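Local atomic coordinates of response regulator (Pseudomonas putida, PDB entry 3HDV), a protein that probably acts in two-component signalling and transcription regulation through a CheY-like receiver domain, the part present here, which is predicted to be phosphorylated on an aspartate. Residues R7-V12 and Q50-L55; L11-N16 and M56-R61. One frame throughout, in Å; residues are numbered along the deposited sequence.

Contact 1: residues R7-V12 and Q50-L55; sequences RPLVLV and QKRIGL
Arg52 reaches across to Arg7 and takes its carbonyl: NE of Arg52 donates to O of Arg7 at 3.0 Å, with 156° at the hydrogen. A bend of the Arg52 chain at chi3 places NE against this oxygen. The acceptor lies near the guanidinium plane of Arg52, whereas the donor stands 44° above the carbonyl plane of Arg7. CB of Leu9 sits 4.0 Å above the centre of that guanidinium, covering one face. The two arginines come close, NE of Arg7 lying 3.3 Å from NH2 of Arg52, both donors, with the guanidinium planes 75° apart; Asp33, salt-bridged to Arg52 and more weakly paired with Arg7, probably offsets the repulsion. This is the point where two neighbouring strands of the parallel receiver-domain sheet come together, 9-13 beside 53-58, the latter entered through a type I turn from Gln50 to Ile53. Leu9 accepts from Gly54 N through its O at 2.9 Å, and Leu11 N donates to O of Leu55, nearly along the C=O axis. With CG anti to its backbone N, Leu9 sets that atom 4.0 Å from CG1 of Ile53; its CD2 meets the same CG1 and touches CG of Gln50 at 3.6 Å, the Leu9 and Gln50 chains crossing at about a right angle. The other branch of Ile53, CG2, packs on CB of Leu11 at 3.8 Å, and Tyr46 and Leu47 of helix 40-49 touch both residues. Bound by its OE1 to the backbone N of Arg52, Gln50 keeps its bent side chain beside Leu9.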
loop_
_atom_site.group_PDB
_atom_site.type_symbol
_atom_site.label_atom_id
_atom_site.label_comp_id
_atom_site.label_asym_id
_atom_site.label_seq_id
_atom_site.Cartn_x
_atom_site.Cartn_y
_atom_site.Cartn_z
ATOM N N ARG B 7 1.401 -17.910 14.501
ATOM C CA ARG B 7 1.175 -16.469 14.279
ATOM C C ARG B 7 0.519 -16.254 12.860
ATOM O O ARG B 7 0.905 -16.902 11.909
ATOM C CB ARG B 7 2.475 -15.686 14.445
ATOM C CG ARG B 7 2.262 -14.150 14.428
ATOM C CD ARG B 7 3.487 -13.361 14.924
ATOM N NE ARG B 7 4.572 -13.368 13.946
ATOM C CZ ARG B 7 5.817 -13.771 14.201
ATOM N NH1 ARG B 7 6.148 -14.184 15.429
ATOM N NH2 ARG B 7 6.737 -13.741 13.232
ATOM N N PRO B 8 -0.516 -15.403 12.760
ATOM C CA PRO B 8 -1.168 -15.209 11.451
ATOM C C PRO B 8 -0.184 -14.660 10.388
ATOM O O PRO B 8 0.668 -13.839 10.709
ATOM C CB PRO B 8 -2.275 -14.158 11.743
ATOM C CG PRO B 8 -2.478 -14.194 13.232
ATOM C CD PRO B 8 -1.137 -14.576 13.821
ATOM N N LEU B 9 -0.298 -15.184 9.168
ATOM C CA LEU B 9 0.357 -14.641 7.983
ATOM C C LEU B 9 -0.650 -14.497 6.798
ATOM O O LEU B 9 -1.325 -15.472 6.439
ATOM C CB LEU B 9 1.547 -15.527 7.599
ATOM C CG LEU B 9 2.397 -15.176 6.377
ATOM C CD1 LEU B 9 3.026 -13.785 6.650
ATOM C CD2 LEU B 9 3.463 -16.267 6.223
ATOM N N VAL B 10 -0.719 -13.288 6.194
ATOM C CA VAL B 10 -1.619 -12.997 5.043
ATOM C C VAL B 10 -0.784 -12.941 3.786
ATOM O O VAL B 10 0.236 -12.310 3.804
ATOM C CB VAL B 10 -2.422 -11.638 5.257
ATOM C CG1 VAL B 10 -3.366 -11.308 4.060
ATOM C CG2 VAL B 10 -3.290 -11.742 6.544
ATOM N N LEU B 11 -1.183 -13.642 2.719
ATOM C CA LEU B 11 -0.509 -13.481 1.427
ATOM C C LEU B 11 -1.306 -12.471 0.575
ATOM O O LEU B 11 -2.466 -12.685 0.264
ATOM C CB LEU B 11 -0.514 -14.788 0.668
ATOM C CG LEU B 11 0.023 -14.802 -0.773
ATOM C CD1 LEU B 11 1.532 -14.515 -0.810
ATOM C CD2 LEU B 11 -0.299 -16.210 -1.375
ATOM N N VAL B 12 -0.660 -11.415 0.144
ATOM C CA VAL B 12 -1.335 -10.422 -0.713
ATOM C C VAL B 12 -0.877 -10.620 -2.156
ATOM O O VAL B 12 0.300 -10.468 -2.454
ATOM C CB VAL B 12 -0.957 -8.996 -0.280
ATOM C CG1 VAL B 12 -1.576 -7.946 -1.273
ATOM C CG2 VAL B 12 -1.454 -8.725 1.183
ATOM N N GLN B 50 5.377 -22.042 2.199
ATOM C CA GLN B 50 5.149 -21.333 3.444
ATOM C C GLN B 50 3.757 -21.644 3.992
ATOM O O GLN B 50 2.769 -20.934 3.727
ATOM C CB GLN B 50 5.411 -19.832 3.263
ATOM C CG GLN B 50 5.047 -18.971 4.475
ATOM C CD GLN B 50 5.853 -19.331 5.726
ATOM O OE1 GLN B 50 5.591 -20.357 6.388
ATOM N NE2 GLN B 50 6.850 -18.505 6.041
ATOM N N LYS B 51 3.708 -22.696 4.819
ATOM C CA LYS B 51 2.483 -23.264 5.376
ATOM C C LYS B 51 1.805 -22.373 6.378
ATOM O O LYS B 51 0.643 -22.589 6.708
ATOM C CB LYS B 51 2.789 -24.633 6.058
ATOM C CG LYS B 51 3.290 -25.728 5.111
ATOM C CD LYS B 51 2.151 -26.272 4.243
ATOM C CE LYS B 51 1.995 -25.532 2.901
ATOM N NZ LYS B 51 2.482 -26.378 1.742
ATOM N N ARG B 52 2.547 -21.404 6.896
ATOM C CA ARG B 52 2.008 -20.439 7.835
ATOM C C ARG B 52 0.916 -19.499 7.238
ATOM O O ARG B 52 0.067 -18.956 7.977
ATOM C CB ARG B 52 3.154 -19.631 8.414
ATOM C CG ARG B 52 2.874 -18.980 9.752
ATOM C CD ARG B 52 4.158 -18.237 10.308
ATOM N NE ARG B 52 3.743 -16.930 10.795
ATOM C CZ ARG B 52 4.310 -15.766 10.511
ATOM N NH1 ARG B 52 5.428 -15.700 9.768
ATOM N NH2 ARG B 52 3.761 -14.655 11.019
ATOM N N ILE B 53 0.925 -19.300 5.923
ATOM C CA ILE B 53 -0.126 -18.474 5.286
ATOM C C ILE B 53 -1.518 -19.012 5.655
ATOM O O ILE B 53 -1.864 -20.150 5.332
ATOM C CB ILE B 53 0.059 -18.382 3.759
ATOM C CG1 ILE B 53 1.423 -17.725 3.447
ATOM C CG2 ILE B 53 -1.185 -17.696 3.081
ATOM C CD1 ILE B 53 1.818 -17.918 1.981
ATOM N N GLY B 54 -2.327 -18.213 6.351
ATOM C CA GLY B 54 -3.699 -18.670 6.662
ATOM C C GLY B 54 -4.791 -17.955 5.894
ATOM O O GLY B 54 -5.983 -18.320 6.003
ATOM N N LEU B 55 -4.399 -16.944 5.104
ATOM C CA LEU B 55 -5.393 -16.169 4.335
ATOM C C LEU B 55 -4.721 -15.559 3.117
ATOM O O LEU B 55 -3.596 -15.118 3.194
ATOM C CB LEU B 55 -6.041 -15.049 5.221
ATOM C CG LEU B 55 -6.960 -13.951 4.653
ATOM C CD1 LEU B 55 -8.267 -14.523 4.134
ATOM C CD2 LEU B 55 -7.306 -12.979 5.739
#

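Contact 2: residues L11-N16 and M56-R61; sequences LVVDDN and MITDLR
Asp14 and Asp59 bring two carboxylates close together, OD1 of Asp14 and OD2 of Asp59 being 4.1 Å apart with their planes turned by 80°. Two waters bridge them: water 1 lies 2.6 Å from both of those oxygens, and water 2 joins OD2 of Asp14 to OD2 of Asp59. Asp14 OD2 also takes a hydrogen bond from Asn19 ND2. Asp59 OD1 accepts from Leu60 N on the anti side and from Arg61 N above the carboxylate plane, the latter bond closing an Asx turn; Gly89 N is a further donor. Such an acidic cluster at the C-terminal ends of parallel strands marks the receiver-domain phosphorylation site, and Asp59 is its predicted phospho-acceptor. Beneath it the strands run 13° from parallel, held by Val13 N to Ile57 O at 2.7 Å and by Asp59 N to Val13 O at 3.3 Å. On one face the selenomethionine Met56 lies alongside Leu11, its CG 3.8 Å from Leu11 CD2, while CG2 of Val13 meets the same CG at 3.7 Å. With OG1 anti to its backbone N (chi1 -169°), Thr58 sets this hydroxyl 3.7 Å from CB of Val13 and bonds to Asp59 O.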
loop_
_atom_site.group_PDB
_atom_site.type_symbol
_atom_site.label_atom_id
_atom_site.label_comp_id
_atom_site.label_asym_id
_atom_site.label_seq_id
_atom_site.Cartn_x
_atom_site.Cartn_y
_atom_site.Cartn_z
ATOM N N LEU B 11 -1.183 -13.642 2.719
ATOM C CA LEU B 11 -0.509 -13.481 1.427
ATOM C C LEU B 11 -1.306 -12.471 0.575
ATOM O O LEU B 11 -2.466 -12.685 0.264
ATOM C CB LEU B 11 -0.514 -14.788 0.668
ATOM C CG LEU B 11 0.023 -14.802 -0.773
ATOM C CD1 LEU B 11 1.532 -14.515 -0.810
ATOM C CD2 LEU B 11 -0.299 -16.210 -1.375
ATOM N N VAL B 12 -0.660 -11.415 0.144
ATOM C CA VAL B 12 -1.335 -10.422 -0.713
ATOM C C VAL B 12 -0.877 -10.620 -2.156
ATOM O O VAL B 12 0.300 -10.468 -2.454
ATOM C CB VAL B 12 -0.957 -8.996 -0.280
ATOM C CG1 VAL B 12 -1.576 -7.946 -1.273
ATOM C CG2 VAL B 12 -1.454 -8.725 1.183
ATOM N N VAL B 13 -1.804 -10.905 -3.055
ATOM C CA VAL B 13 -1.428 -11.179 -4.433
ATOM C C VAL B 13 -1.932 -10.032 -5.327
ATOM O O VAL B 13 -3.128 -9.781 -5.389
ATOM C CB VAL B 13 -2.067 -12.516 -4.907
ATOM C CG1 VAL B 13 -1.709 -12.865 -6.368
ATOM C CG2 VAL B 13 -1.777 -13.632 -3.881
ATOM N N ASP B 14 -1.004 -9.390 -6.031
ATOM C CA ASP B 14 -1.345 -8.321 -6.964
ATOM C C ASP B 14 -0.177 -8.073 -7.892
ATOM O O ASP B 14 0.986 -8.044 -7.448
ATOM C CB ASP B 14 -1.645 -7.054 -6.133
ATOM C CG ASP B 14 -2.277 -5.945 -6.955
ATOM O OD1 ASP B 14 -2.325 -6.037 -8.214
ATOM O OD2 ASP B 14 -2.729 -4.999 -6.296
ATOM N N ASP B 15 -0.441 -7.846 -9.182
ATOM C CA ASP B 15 0.681 -7.528 -10.061
ATOM C C ASP B 15 1.060 -6.046 -9.978
ATOM O O ASP B 15 2.083 -5.617 -10.477
ATOM C CB ASP B 15 0.456 -8.068 -11.490
ATOM C CG ASP B 15 -0.740 -7.424 -12.203
ATOM O OD1 ASP B 15 -1.528 -6.743 -11.552
ATOM O OD2 ASP B 15 -0.896 -7.596 -13.443
ATOM N N ASN B 16 0.220 -5.254 -9.317
ATOM C CA ASN B 16 0.554 -3.851 -9.027
ATOM C C ASN B 16 1.367 -3.768 -7.736
ATOM O O ASN B 16 0.786 -3.890 -6.640
ATOM C CB ASN B 16 -0.763 -3.066 -8.987
ATOM C CG ASN B 16 -0.614 -1.603 -8.640
ATOM O OD1 ASN B 16 0.411 -1.090 -8.140
ATOM N ND2 ASN B 16 -1.705 -0.899 -8.900
HETATM N N MSE B 56 -5.436 -15.515 1.998
HETATM C CA MSE B 56 -4.892 -14.828 0.837
HETATM C C MSE B 56 -5.875 -13.738 0.377
HETATM O O MSE B 56 -7.074 -13.988 0.270
HETATM C CB MSE B 56 -4.706 -15.830 -0.280
HETATM C CG MSE B 56 -3.966 -15.297 -1.464
HETATM SE SE MSE B 56 -3.958 -16.625 -2.920
HETATM C CE MSE B 56 -5.809 -16.470 -3.574
ATOM N N ILE B 57 -5.329 -12.573 0.083
ATOM C CA ILE B 57 -6.056 -11.480 -0.558
ATOM C C ILE B 57 -5.571 -11.369 -1.996
ATOM O O ILE B 57 -4.379 -11.261 -2.225
ATOM C CB ILE B 57 -5.833 -10.115 0.152
ATOM C CG1 ILE B 57 -6.358 -10.222 1.598
ATOM C CG2 ILE B 57 -6.550 -8.944 -0.660
ATOM C CD1 ILE B 57 -5.914 -9.096 2.450
ATOM N N THR B 58 -6.493 -11.402 -2.948
ATOM C CA THR B 58 -6.126 -11.307 -4.344
ATOM C C THR B 58 -6.978 -10.361 -5.193
ATOM O O THR B 58 -8.173 -10.189 -4.954
ATOM C CB THR B 58 -6.071 -12.721 -5.025
ATOM O OG1 THR B 58 -5.464 -12.598 -6.317
ATOM C CG2 THR B 58 -7.467 -13.295 -5.216
ATOM N N ASP B 59 -6.331 -9.724 -6.171
ATOM C CA ASP B 59 -7.051 -9.046 -7.294
ATOM C C ASP B 59 -7.476 -10.143 -8.284
ATOM O O ASP B 59 -6.959 -11.290 -8.238
ATOM C CB ASP B 59 -6.150 -7.971 -7.954
ATOM C CG ASP B 59 -6.951 -6.890 -8.731
ATOM O OD1 ASP B 59 -8.138 -7.089 -9.111
ATOM O OD2 ASP B 59 -6.378 -5.839 -9.002
ATOM N N LEU B 60 -8.448 -9.823 -9.138
ATOM C CA LEU B 60 -8.895 -10.674 -10.213
ATOM C C LEU B 60 -8.160 -10.301 -11.504
ATOM O O LEU B 60 -7.849 -11.145 -12.320
ATOM C CB LEU B 60 -10.404 -10.493 -10.392
ATOM C CG LEU B 60 -11.265 -11.119 -9.270
ATOM C CD1 LEU B 60 -12.703 -10.978 -9.725
ATOM C CD2 LEU B 60 -10.927 -12.618 -8.947
ATOM N N ARG B 61 -7.877 -9.014 -11.640
ATOM C CA ARG B 61 -7.283 -8.405 -12.814
ATOM C C ARG B 61 -5.735 -8.490 -12.756
ATOM O O ARG B 61 -5.060 -7.617 -12.215
ATOM C CB ARG B 61 -7.777 -6.964 -12.779
ATOM C CG ARG B 61 -8.363 -6.402 -14.049
ATOM C CD ARG B 61 -9.624 -7.029 -14.656
ATOM N NE ARG B 61 -9.588 -8.468 -14.948
ATOM C CZ ARG B 61 -10.547 -9.284 -14.539
ATOM N NH1 ARG B 61 -11.577 -8.789 -13.827
ATOM N NH2 ARG B 61 -10.491 -10.560 -14.813
HETATM O O HOH W 1 -4.073 -4.990 -9.897
HETATM O O HOH W 2 -5.209 -4.117 -6.782
HETATM O O HOH W 3 -3.570 -5.603 -12.165
#

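In the fold
Contacts 1 and 2 are successive lengths of one strand pairing, 9-13 with 53-58, in the five-stranded parallel sheet of order 2-1-3-4-5. Their centres lie about 14 Å apart; they share Leu11 and Val12, and CG1 of Val10 packs on CD1 of Ile57 at 3.7 Å. Along the chain both first segments come before both second ones, the crossing between them passing through helix 17-29, strand 33-37 and helix 40-49. Contact 1 holds the N-terminal entrance of the pair, its centre about 10 Å from that of the chain, and contact 2 its buried C-terminal end, its centre about 6 Å away. Loops leaving both strands thus bring Asp14, Asp15 and Asp59 to the predicted phosphorylation site.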